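Peptidoglycan D,D-transpeptidase PbpA (Mycobacterium tuberculosis, PDB 3UN7) probably cross-links cell-wall peptidoglycan as a penicillin-binding D,D-transpeptidase that helps regulate cell length. Local coordinates at residues 189-197 / 394-402; 78-89 / 342-351. One frame throughout, in Å; residues are numbered along the deposited sequence.

How the interactions relate
Interactions 1 and 2 lie on opposite sides of the centre of the chain, their centres about 43 Å apart and their nearest atoms about 25 Å apart. Their segments alternate along the sequence: 78-89, 189-197, 342-351, then 394-402. Interaction 1 joins the start of helix 196-205 to the edge strand 393-399 of the five-stranded antiparallel sheet, in the active site of the transpeptidase domain. Interaction 2 packs the turns of 78-89, from the dimerisation region, against the hairpin of strands 339-343 and 349-352 in a separate six-stranded mixed sheet. The chain thus leaves the catalytic fold between residues 197 and 394 to complete a distant sheet, an excursion that probably holds the two regions together.

Interaction 1: 189-197 / 394-402; sequences YPPGSTFKV and SKTGTAEHG
The SxxK motif, Ser193 to Lys196, faces the KTG motif, Lys395 to Gly397, across the active site typical of penicillin-binding proteins and serine beta-lactamases. Ser193, the probable acyl-ester residue, lays its CB against Gly397 CA at 3.5 Å, so the side chain sits directly on the strand backbone. With OG anti to its carbonyl carbon (chi1 -59°), Ser193 holds OG 3.7 Å from Thr398 O. The backbone carries the polar link: Ser193 N donates to Thr398 O at 3.1 Å with an N-H...O angle of 162°, and Gly192 CA makes a C-H...O contact of 3.3 Å with the same oxygen. Relatives build their oxyanion hole from the amides of the serine and of the residue after KTG; here the first is engaged with Thr398 O, while Thr398 N is buried without a partner in the model. Lys395 folds across this turn, bent at chi2 and chi4, until its CE comes within 3.8 Å of Ser193 O; its NZ is hydrogen-bonded to Ser252 OG, and so is Lys196 NZ, which also reaches Asn254. Ser252 and Asn254 fit the third family motif, SxN. On the next residue, Thr194 CG2 rests 3.8 Å from Lys395 O, while Val197 CG2 lies alongside Lys395, 4.1 Å from its CB. At the far end, Pro190 CG is 3.3 Å from Glu400 O and meets CB of His401, whose ring leads away and bonds through NE2 to Pro409 O. Strand 411-418 flanks the KTG strand through backbone bonds of Lys395 and Gly397, and its Trp413 donates NE1 to Pro190 O; Val197 packs on helix 317-328 and, together with Lys395, on Phe249 of helix 245-251.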
loop_
_atom_site.group_PDB
_atom_site.type_symbol
_atom_site.label_atom_id
_atom_site.label_comp_id
_atom_site.label_asym_id
_atom_site.label_seq_id
_atom_site.Cartn_x
_atom_site.Cartn_y
_atom_site.Cartn_z
ATOM N N TYR A 189 7.303 6.336 3.171
ATOM C CA TYR A 189 8.403 5.650 3.847
ATOM C C TYR A 189 9.493 5.424 2.833
ATOM O O TYR A 189 9.191 5.285 1.654
ATOM C CB TYR A 189 7.941 4.278 4.334
ATOM C CG TYR A 189 6.810 4.325 5.316
ATOM C CD1 TYR A 189 7.065 4.375 6.697
ATOM C CD2 TYR A 189 5.487 4.326 4.882
ATOM C CE1 TYR A 189 6.021 4.420 7.616
ATOM C CE2 TYR A 189 4.434 4.364 5.792
ATOM C CZ TYR A 189 4.709 4.407 7.156
ATOM O OH TYR A 189 3.675 4.439 8.055
ATOM N N PRO A 190 10.764 5.367 3.272
ATOM C CA PRO A 190 11.775 4.916 2.311
ATOM C C PRO A 190 11.441 3.488 1.886
ATOM O O PRO A 190 11.105 2.674 2.747
ATOM C CB PRO A 190 13.083 4.941 3.118
ATOM C CG PRO A 190 12.813 5.842 4.281
ATOM C CD PRO A 190 11.347 5.719 4.582
ATOM N N PRO A 191 11.480 3.199 0.572
ATOM C CA PRO A 191 11.216 1.848 0.073
ATOM C C PRO A 191 12.414 0.897 0.237
ATOM O O PRO A 191 12.251 -0.325 0.163
ATOM C CB PRO A 191 10.930 2.088 -1.408
ATOM C CG PRO A 191 11.822 3.268 -1.743
ATOM C CD PRO A 191 11.718 4.154 -0.529
ATOM N N GLY A 192 13.602 1.454 0.459
ATOM C CA GLY A 192 14.799 0.639 0.626
ATOM C C GLY A 192 15.039 -0.325 -0.523
ATOM O O GLY A 192 14.877 0.037 -1.684
ATOM N N SER A 193 15.420 -1.558 -0.183
ATOM C CA SER A 193 15.731 -2.606 -1.159
ATOM C C SER A 193 14.626 -2.903 -2.176
ATOM O O SER A 193 14.922 -3.379 -3.276
ATOM C CB SER A 193 16.093 -3.906 -0.432
ATOM O OG SER A 193 17.202 -3.685 0.412
ATOM N N THR A 194 13.365 -2.646 -1.821
ATOM C CA THR A 194 12.273 -2.869 -2.787
ATOM C C THR A 194 12.438 -1.985 -4.037
ATOM O O THR A 194 11.978 -2.337 -5.132
ATOM C CB THR A 194 10.846 -2.647 -2.191
ATOM O OG1 THR A 194 10.746 -1.350 -1.594
ATOM C CG2 THR A 194 10.471 -3.738 -1.171
ATOM N N PHE A 195 13.102 -0.840 -3.856
ATOM C CA PHE A 195 13.311 0.126 -4.938
ATOM C C PHE A 195 14.277 -0.359 -6.016
ATOM O O PHE A 195 14.296 0.185 -7.120
ATOM C CB PHE A 195 13.772 1.483 -4.394
ATOM C CG PHE A 195 13.413 2.637 -5.290
ATOM C CD1 PHE A 195 12.079 2.958 -5.528
ATOM C CD2 PHE A 195 14.397 3.378 -5.927
ATOM C CE1 PHE A 195 11.743 4.010 -6.361
ATOM C CE2 PHE A 195 14.055 4.433 -6.768
ATOM C CZ PHE A 195 12.724 4.747 -6.973
ATOM N N LYS A 196 15.051 -1.399 -5.712
ATOM C CA LYS A 196 15.899 -2.044 -6.724
ATOM C C LYS A 196 15.061 -2.576 -7.892
ATOM O O LYS A 196 15.580 -2.844 -8.969
ATOM C CB LYS A 196 16.745 -3.155 -6.101
ATOM C CG LYS A 196 17.650 -2.685 -4.980
ATOM C CD LYS A 196 18.287 -3.865 -4.248
ATOM C CE LYS A 196 19.233 -3.395 -3.160
ATOM N NZ LYS A 196 19.574 -4.513 -2.225
ATOM N N VAL A 197 13.757 -2.722 -7.682
ATOM C CA VAL A 197 12.853 -3.042 -8.783
ATOM C C VAL A 197 12.855 -1.885 -9.796
ATOM O O VAL A 197 12.900 -2.107 -11.004
ATOM C CB VAL A 197 11.415 -3.318 -8.278
ATOM C CG1 VAL A 197 10.443 -3.423 -9.444
ATOM C CG2 VAL A 197 11.378 -4.602 -7.426
ATOM N N SER A 394 8.227 -11.797 -5.982
ATOM C CA SER A 394 8.325 -10.884 -4.860
ATOM C C SER A 394 9.641 -10.124 -4.814
ATOM O O SER A 394 10.579 -10.430 -5.548
ATOM C CB SER A 394 8.147 -11.667 -3.553
ATOM O OG SER A 394 9.319 -12.422 -3.263
ATOM N N LYS A 395 9.693 -9.130 -3.927
ATOM C CA LYS A 395 10.941 -8.506 -3.518
ATOM C C LYS A 395 10.823 -8.179 -2.026
ATOM O O LYS A 395 9.916 -7.445 -1.631
ATOM C CB LYS A 395 11.217 -7.232 -4.323
ATOM C CG LYS A 395 12.614 -6.632 -4.067
ATOM C CD LYS A 395 13.694 -7.465 -4.765
ATOM C CE LYS A 395 15.110 -6.994 -4.437
ATOM N NZ LYS A 395 15.449 -7.205 -3.007
ATOM N N THR A 396 11.726 -8.722 -1.204
ATOM C CA THR A 396 11.732 -8.376 0.222
ATOM C C THR A 396 12.955 -7.539 0.541
ATOM O O THR A 396 14.051 -7.794 0.029
ATOM C CB THR A 396 11.596 -9.606 1.190
ATOM O OG1 THR A 396 12.854 -9.939 1.770
ATOM C CG2 THR A 396 11.035 -10.807 0.508
ATOM N N GLY A 397 12.775 -6.505 1.354
ATOM C CA GLY A 397 13.923 -5.687 1.727
ATOM C C GLY A 397 13.728 -4.926 3.019
ATOM O O GLY A 397 12.693 -5.048 3.684
ATOM N N THR A 398 14.748 -4.160 3.372
ATOM C CA THR A 398 14.702 -3.291 4.527
ATOM C C THR A 398 14.916 -1.875 4.048
ATOM O O THR A 398 15.375 -1.658 2.928
ATOM C CB THR A 398 15.816 -3.605 5.545
ATOM O OG1 THR A 398 17.081 -3.365 4.934
ATOM C CG2 THR A 398 15.761 -5.036 5.982
ATOM N N ALA A 399 14.578 -0.925 4.914
ATOM C CA ALA A 399 14.707 0.490 4.627
ATOM C C ALA A 399 15.092 1.240 5.895
ATOM O O ALA A 399 14.323 1.266 6.857
ATOM C CB ALA A 399 13.396 1.030 4.070
ATOM N N GLU A 400 16.286 1.833 5.888
ATOM C CA GLU A 400 16.723 2.748 6.942
ATOM C C GLU A 400 15.857 4.004 6.944
ATOM O O GLU A 400 15.313 4.375 5.910
ATOM C CB GLU A 400 18.199 3.117 6.755
ATOM C CG GLU A 400 19.142 1.929 6.849
ATOM C CD GLU A 400 20.603 2.328 7.068
ATOM O OE1 GLU A 400 20.954 3.527 6.906
ATOM O OE2 GLU A 400 21.398 1.433 7.420
ATOM N N HIS A 401 15.725 4.655 8.101
ATOM C CA HIS A 401 14.839 5.816 8.231
ATOM C C HIS A 401 15.229 6.730 9.392
ATOM O O HIS A 401 15.991 6.337 10.274
ATOM C CB HIS A 401 13.373 5.368 8.410
ATOM C CG HIS A 401 13.164 4.450 9.572
ATOM N ND1 HIS A 401 12.653 4.879 10.780
ATOM C CD2 HIS A 401 13.422 3.126 9.721
ATOM C CE1 HIS A 401 12.596 3.856 11.617
ATOM N NE2 HIS A 401 13.062 2.783 11.001
ATOM N N GLY A 402 14.680 7.940 9.390
ATOM C CA GLY A 402 14.835 8.866 10.500
ATOM C C GLY A 402 16.126 9.641 10.426
ATOM O O GLY A 402 16.801 9.650 9.391
#

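Interaction 2: 78-89 / 342-351; sequences ILNGSDRRLFGR and LKGPDLANIS
Arg85 lies over Ile350 where a hairpin, strands 339-343 and 349-352 at the edge of the six-stranded mixed sheet, meets the turns linking helices 76-79 and 87-96. Ile350 CG2 covers one face of the guanidinium, 3.6 Å above its plane and displaced from the centre of the group; it also touches Arg85 CD at 3.7 Å. Beside it, Ile78 CG1 packs on Leu342 CD1 at 3.9 Å, and Leu86 CD2 lies 3.7 Å from Pro345 CD and equally close to Gly344 CA. In helix 87-96, Arg89 NH2 stands 3.8 Å from Asp346 OD1, a long salt bridge of charge alone, since no N-H is aimed at the oxygen. The type I turn from Gly344 to Leu347 places Pro345 and Asp346, and at a classic beta bulge Ile350 N and Ser351 N both donate to Leu342 O. Lys343, pointing away from this contact, pairs with Asp106 on the neighbouring strand 104-107. At the guanidinium's edge Asp83 fixes the rotation of Arg85 by a side-on grip, although the carboxylate is tilted against it: NH2 to OD1 at 2.8 Å and NE to OD2 at 2.8 Å. The same OD2 closes an Asx turn by accepting from Arg85 N at 2.9 Å.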
loop_
_atom_site.group_PDB
_atom_site.type_symbol
_atom_site.label_atom_id
_atom_site.label_comp_id
_atom_site.label_asym_id
_atom_site.label_seq_id
_atom_site.Cartn_x
_atom_site.Cartn_y
_atom_site.Cartn_z
ATOM N N ILE A 78 -23.790 10.769 -0.961
ATOM C CA ILE A 78 -24.508 9.520 -1.217
ATOM C C ILE A 78 -25.040 8.949 0.105
ATOM O O ILE A 78 -26.232 8.608 0.227
ATOM C CB ILE A 78 -23.616 8.499 -1.981
ATOM C CG1 ILE A 78 -23.430 8.957 -3.445
ATOM C CG2 ILE A 78 -24.182 7.064 -1.904
ATOM C CD1 ILE A 78 -24.646 8.720 -4.356
ATOM N N LEU A 79 -24.165 8.887 1.108
ATOM C CA LEU A 79 -24.532 8.251 2.366
ATOM C C LEU A 79 -25.607 9.016 3.116
ATOM O O LEU A 79 -26.487 8.404 3.728
ATOM C CB LEU A 79 -23.293 8.019 3.253
ATOM C CG LEU A 79 -22.306 7.030 2.636
ATOM C CD1 LEU A 79 -20.955 7.126 3.311
ATOM C CD2 LEU A 79 -22.870 5.618 2.755
ATOM N N ASN A 80 -25.542 10.345 3.077
ATOM C CA ASN A 80 -26.577 11.157 3.717
ATOM C C ASN A 80 -27.794 11.457 2.826
ATOM O O ASN A 80 -28.772 12.044 3.283
ATOM C CB ASN A 80 -25.997 12.427 4.378
ATOM C CG ASN A 80 -25.561 13.487 3.381
ATOM O OD1 ASN A 80 -26.109 13.592 2.293
ATOM N ND2 ASN A 80 -24.568 14.304 3.766
ATOM N N GLY A 81 -27.732 11.033 1.568
ATOM C CA GLY A 81 -28.872 11.142 0.647
ATOM C C GLY A 81 -29.077 12.498 -0.016
ATOM O O GLY A 81 -30.103 12.719 -0.647
ATOM N N SER A 82 -28.098 13.404 0.114
ATOM C CA SER A 82 -28.199 14.744 -0.478
ATOM C C SER A 82 -27.622 14.811 -1.899
ATOM O O SER A 82 -27.770 15.826 -2.586
ATOM C CB SER A 82 -27.520 15.784 0.418
ATOM O OG SER A 82 -26.149 15.472 0.594
ATOM N N ASP A 83 -26.975 13.733 -2.340
ATOM C CA ASP A 83 -26.494 13.651 -3.714
ATOM C C ASP A 83 -27.619 13.951 -4.703
ATOM O O ASP A 83 -28.740 13.475 -4.531
ATOM C CB ASP A 83 -25.903 12.271 -4.003
ATOM C CG ASP A 83 -25.056 12.254 -5.257
ATOM O OD1 ASP A 83 -23.816 12.295 -5.145
ATOM O OD2 ASP A 83 -25.625 12.219 -6.367
ATOM N N ARG A 84 -27.293 14.747 -5.721
ATOM C CA ARG A 84 -28.227 15.150 -6.785
ATOM C C ARG A 84 -28.884 13.947 -7.456
ATOM O O ARG A 84 -30.071 13.987 -7.812
ATOM C CB ARG A 84 -27.495 15.981 -7.855
ATOM C CG ARG A 84 -26.951 17.305 -7.353
ATOM C CD ARG A 84 -26.432 18.210 -8.478
ATOM N NE ARG A 84 -26.304 19.567 -7.960
ATOM C CZ ARG A 84 -27.086 20.588 -8.290
ATOM N NH1 ARG A 84 -28.039 20.450 -9.200
ATOM N NH2 ARG A 84 -26.885 21.764 -7.723
ATOM N N ARG A 85 -28.101 12.883 -7.628
ATOM C CA ARG A 85 -28.579 11.656 -8.266
ATOM C C ARG A 85 -29.686 10.966 -7.459
ATOM O O ARG A 85 -30.474 10.187 -8.011
ATOM C CB ARG A 85 -27.408 10.715 -8.541
ATOM C CG ARG A 85 -26.442 11.268 -9.608
ATOM C CD ARG A 85 -25.087 10.583 -9.621
ATOM N NE ARG A 85 -24.347 10.769 -8.376
ATOM C CZ ARG A 85 -23.105 10.341 -8.166
ATOM N NH1 ARG A 85 -22.431 9.704 -9.121
ATOM N NH2 ARG A 85 -22.526 10.556 -6.996
ATOM N N LEU A 86 -29.757 11.302 -6.169
ATOM C CA LEU A 86 -30.675 10.684 -5.214
ATOM C C LEU A 86 -31.872 11.539 -4.900
ATOM O O LEU A 86 -32.876 11.038 -4.392
ATOM C CB LEU A 86 -29.958 10.415 -3.891
ATOM C CG LEU A 86 -28.997 9.243 -3.853
ATOM C CD1 LEU A 86 -28.201 9.265 -2.551
ATOM C CD2 LEU A 86 -29.775 7.948 -4.022
ATOM N N PHE A 87 -31.775 12.830 -5.190
ATOM C CA PHE A 87 -32.779 13.769 -4.699
ATOM C C PHE A 87 -34.206 13.565 -5.223
ATOM O O PHE A 87 -35.158 14.107 -4.658
ATOM C CB PHE A 87 -32.312 15.221 -4.840
ATOM C CG PHE A 87 -32.614 16.048 -3.632
ATOM C CD1 PHE A 87 -33.628 16.999 -3.660
ATOM C CD2 PHE A 87 -31.916 15.836 -2.443
ATOM C CE1 PHE A 87 -33.929 17.744 -2.532
ATOM C CE2 PHE A 87 -32.208 16.573 -1.304
ATOM C CZ PHE A 87 -33.215 17.533 -1.350
ATOM N N GLY A 88 -34.357 12.770 -6.278
ATOM C CA GLY A 88 -35.679 12.320 -6.717
ATOM C C GLY A 88 -36.310 11.381 -5.699
ATOM O O GLY A 88 -37.523 11.430 -5.458
ATOM N N ARG A 89 -35.481 10.541 -5.082
ATOM C CA ARG A 89 -35.957 9.545 -4.116
ATOM C C ARG A 89 -36.332 10.150 -2.758
ATOM O O ARG A 89 -37.311 9.724 -2.141
ATOM C CB ARG A 89 -34.949 8.396 -3.942
ATOM C CG ARG A 89 -34.413 7.791 -5.242
ATOM C CD ARG A 89 -35.520 7.391 -6.222
ATOM N NE ARG A 89 -35.996 6.023 -6.023
ATOM C CZ ARG A 89 -37.264 5.683 -5.794
ATOM N NH1 ARG A 89 -38.218 6.610 -5.729
ATOM N NH2 ARG A 89 -37.581 4.402 -5.633
ATOM N N LEU A 342 -22.063 2.802 -6.441
ATOM C CA LEU A 342 -22.933 3.583 -5.581
ATOM C C LEU A 342 -24.352 3.178 -5.927
ATOM O O LEU A 342 -24.684 3.025 -7.103
ATOM C CB LEU A 342 -22.743 5.089 -5.852
ATOM C CG LEU A 342 -21.324 5.654 -5.639
ATOM C CD1 LEU A 342 -21.266 7.092 -6.132
ATOM C CD2 LEU A 342 -20.933 5.539 -4.160
ATOM N N LYS A 343 -25.187 3.025 -4.903
ATOM C CA LYS A 343 -26.584 2.627 -5.078
ATOM C C LYS A 343 -27.496 3.545 -4.289
ATOM O O LYS A 343 -27.058 4.194 -3.343
ATOM C CB LYS A 343 -26.803 1.194 -4.573
ATOM C CG LYS A 343 -25.998 0.115 -5.271
ATOM C CD LYS A 343 -26.300 -1.237 -4.637
ATOM C CE LYS A 343 -25.120 -2.203 -4.706
ATOM N NZ LYS A 343 -24.314 -2.202 -5.974
ATOM N N GLY A 344 -28.767 3.578 -4.673
ATOM C CA GLY A 344 -29.795 4.278 -3.902
ATOM C C GLY A 344 -30.236 3.486 -2.673
ATOM O O GLY A 344 -29.829 2.338 -2.499
ATOM N N PRO A 345 -31.086 4.090 -1.820
ATOM C CA PRO A 345 -31.600 3.446 -0.606
ATOM C C PRO A 345 -32.301 2.128 -0.921
ATOM O O PRO A 345 -32.308 1.216 -0.095
ATOM C CB PRO A 345 -32.646 4.442 -0.088
ATOM C CG PRO A 345 -32.890 5.394 -1.200
ATOM C CD PRO A 345 -31.624 5.452 -1.976
ATOM N N ASP A 346 -32.883 2.039 -2.112
ATOM C CA ASP A 346 -33.579 0.827 -2.540
ATOM C C ASP A 346 -32.679 -0.046 -3.448
ATOM O O ASP A 346 -33.138 -0.980 -4.123
ATOM C CB ASP A 346 -34.941 1.195 -3.157
ATOM C CG ASP A 346 -35.942 1.698 -2.106
ATOM O OD1 ASP A 346 -36.774 2.588 -2.411
ATOM O OD2 ASP A 346 -35.906 1.206 -0.958
ATOM N N LEU A 347 -31.388 0.279 -3.430
ATOM C CA LEU A 347 -30.317 -0.481 -4.088
ATOM C C LEU A 347 -30.271 -0.417 -5.624
ATOM O O LEU A 347 -29.522 -1.157 -6.250
ATOM C CB LEU A 347 -30.253 -1.927 -3.573
ATOM C CG LEU A 347 -30.181 -2.052 -2.047
ATOM C CD1 LEU A 347 -30.345 -3.509 -1.610
ATOM C CD2 LEU A 347 -28.886 -1.445 -1.512
ATOM N N ALA A 348 -31.053 0.476 -6.224
ATOM C CA ALA A 348 -30.918 0.733 -7.658
ATOM C C ALA A 348 -29.557 1.375 -7.925
ATOM O O ALA A 348 -29.046 2.145 -7.101
ATOM C CB ALA A 348 -32.025 1.630 -8.137
ATOM N N ASN A 349 -28.971 1.039 -9.072
ATOM C CA ASN A 349 -27.653 1.530 -9.446
ATOM C C ASN A 349 -27.642 3.055 -9.680
ATOM O O ASN A 349 -28.552 3.604 -10.315
ATOM C CB ASN A 349 -27.194 0.784 -10.694
ATOM C CG ASN A 349 -25.836 1.202 -11.161
ATOM O OD1 ASN A 349 -24.840 1.034 -10.455
ATOM N ND2 ASN A 349 -25.773 1.723 -12.378
ATOM N N ILE A 350 -26.627 3.729 -9.140
ATOM C CA ILE A 350 -26.428 5.168 -9.363
ATOM C C ILE A 350 -25.193 5.359 -10.222
ATOM O O ILE A 350 -25.230 6.078 -11.228
ATOM C CB ILE A 350 -26.310 5.954 -8.016
ATOM C CG1 ILE A 350 -27.677 6.419 -7.504
ATOM C CG2 ILE A 350 -25.496 7.223 -8.182
ATOM C CD1 ILE A 350 -28.807 5.433 -7.577
ATOM N N SER A 351 -24.112 4.686 -9.831
ATOM C CA SER A 351 -22.849 4.721 -10.547
ATOM C C SER A 351 -22.109 3.389 -10.378
ATOM O O SER A 351 -22.179 2.771 -9.315
ATOM C CB SER A 351 -21.972 5.845 -9.990
ATOM O OG SER A 351 -20.908 6.103 -10.876
#